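PDB 3SWX: probable enoyl-CoA hydratase/isomerase from Mycobacterium abscessus, which probably catalyses the hydration or isomerisation of enoyl-CoA thioesters. Local coordinates for the interface of chains A and B. Numbering follows the deposited sequence. Chains: chain A/B, Probable enoyl-CoA hydratase/isomerase.

The interface of chains A and B. Residues chain A 218, 230, 234; chain B 145-147, 149, 151-152.
With chi1 at -167°, A:Asn218 turns its amide carbon CG away from the backbone N, and B:Thr151 sets OG1 between its own N and carbonyl carbon (chi1 54°). These torsions bring amide and hydroxyl together, the two side chains crossing at about a right angle. The B:Thr151 hydroxyl OG1 donates to the A:Asn218 amide oxygen OD1 at 2.6 Å, tilted 27° from the carbonyl plane. The other end of the amide is held within chain A. Its ND2 gives a nearly straight bond of 3.1 Å to the backbone O of A:Ala230, which lies in the plane of the A:Asn218 amide. Bonds at both ends favour this amide flip, with OD1 turned towards chain B.

A second bond crosses nearby. The B:Tyr145 phenol OH donates to the backbone O of A:Leu234 at 2.9 Å, in the carbonyl plane on a lone pair. That oxygen lies at the edge of the tyrosine ring.

The A:Leu234 side chain lies between these bonds, its CD2 3.4 Å from B:Tyr145 OH and 3.8 Å from B:Thr151 OG1. Its CD1 is 3.6 Å from the backbone O of B:Phe147. Past the A:Asn218 bond, away from B:Tyr145, A:Ala230 CB packs on B:Ile152 CG1 at 3.6 Å.

Chain A contributes helices 209-225 and 227-242. Chain B contributes the loop at 145-149 and the start of helix 150-158. The patch joins two subunits of the deposited trimer, which may be the biological unit, as trimers are common among crotonase-like enzymes.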
loop_
_atom_site.group_PDB
_atom_site.type_symbol
_atom_site.label_atom_id
_atom_site.label_comp_id
_atom_site.label_asym_id
_atom_site.label_seq_id
_atom_site.Cartn_x
_atom_site.Cartn_y
_atom_site.Cartn_z
ATOM N N ASN A 218 -2.709 -14.390 10.513
ATOM C CA ASN A 218 -1.392 -14.317 9.863
ATOM C C ASN A 218 -1.175 -12.980 9.166
ATOM O O ASN A 218 -0.077 -12.425 9.211
ATOM C CB ASN A 218 -1.173 -15.472 8.880
ATOM C CG ASN A 218 0.264 -15.574 8.447
ATOM O OD1 ASN A 218 0.641 -15.036 7.416
ATOM N ND2 ASN A 218 1.091 -16.209 9.271
ATOM N N ALA A 230 5.337 -13.534 10.156
ATOM C CA ALA A 230 4.234 -14.168 9.444
ATOM C C ALA A 230 4.701 -15.418 8.640
ATOM O O ALA A 230 4.076 -16.475 8.690
ATOM C CB ALA A 230 3.541 -13.101 8.525
ATOM N N LEU A 234 3.559 -19.877 8.510
ATOM C CA LEU A 234 2.738 -20.314 7.367
ATOM C C LEU A 234 2.475 -21.817 7.367
ATOM O O LEU A 234 1.314 -22.258 7.373
ATOM C CB LEU A 234 3.362 -19.872 6.043
ATOM C CG LEU A 234 3.300 -18.362 5.800
ATOM C CD1 LEU A 234 3.951 -17.984 4.484
ATOM C CD2 LEU A 234 1.823 -17.870 5.835
ATOM N N TYR B 145 -6.138 -22.396 4.410
ATOM C CA TYR B 145 -6.014 -20.960 4.167
ATOM C C TYR B 145 -4.815 -20.744 3.234
ATOM O O TYR B 145 -4.053 -21.697 2.979
ATOM C CB TYR B 145 -5.869 -20.193 5.500
ATOM C CG TYR B 145 -4.445 -20.097 5.999
ATOM C CD1 TYR B 145 -3.708 -21.253 6.269
ATOM C CD2 TYR B 145 -3.830 -18.863 6.207
ATOM C CE1 TYR B 145 -2.390 -21.186 6.711
ATOM C CE2 TYR B 145 -2.502 -18.785 6.672
ATOM C CZ TYR B 145 -1.787 -19.954 6.906
ATOM O OH TYR B 145 -0.483 -19.919 7.360
ATOM N N PRO B 146 -4.649 -19.520 2.713
ATOM C CA PRO B 146 -3.486 -19.255 1.858
ATOM C C PRO B 146 -2.163 -19.290 2.618
ATOM O O PRO B 146 -1.915 -18.463 3.506
ATOM C CB PRO B 146 -3.747 -17.836 1.303
ATOM C CG PRO B 146 -5.155 -17.489 1.711
ATOM C CD PRO B 146 -5.457 -18.309 2.925
ATOM N N PHE B 147 -1.289 -20.209 2.239
ATOM C CA PHE B 147 -0.029 -20.339 2.954
ATOM C C PHE B 147 1.218 -20.128 2.101
ATOM O O PHE B 147 2.313 -20.494 2.504
ATOM C CB PHE B 147 0.003 -21.662 3.707
ATOM C CG PHE B 147 -0.023 -22.871 2.836
ATOM C CD1 PHE B 147 1.138 -23.600 2.612
ATOM C CD2 PHE B 147 -1.212 -23.322 2.294
ATOM C CE1 PHE B 147 1.116 -24.747 1.835
ATOM C CE2 PHE B 147 -1.247 -24.452 1.524
ATOM C CZ PHE B 147 -0.080 -25.168 1.289
ATOM N N GLY B 149 2.109 -16.923 0.990
ATOM C CA GLY B 149 2.420 -15.499 1.074
ATOM C C GLY B 149 1.297 -14.502 0.806
ATOM O O GLY B 149 1.490 -13.294 1.051
ATOM N N THR B 151 -1.243 -13.876 2.491
ATOM C CA THR B 151 -1.629 -13.205 3.733
ATOM C C THR B 151 -0.758 -11.989 4.019
ATOM O O THR B 151 -1.222 -11.035 4.645
ATOM C CB THR B 151 -1.573 -14.142 4.936
ATOM O OG1 THR B 151 -0.273 -14.753 5.012
ATOM C CG2 THR B 151 -2.690 -15.219 4.822
ATOM N N ILE B 152 0.468 -12.011 3.505
ATOM C CA ILE B 152 1.438 -10.943 3.707
ATOM C C ILE B 152 1.359 -9.942 2.546
ATOM O O ILE B 152 1.215 -8.744 2.763
ATOM C CB ILE B 152 2.885 -11.501 3.792
ATOM C CG1 ILE B 152 3.016 -12.454 4.972
ATOM C CG2 ILE B 152 3.936 -10.341 3.872
ATOM C CD1 ILE B 152 4.227 -13.400 4.898
#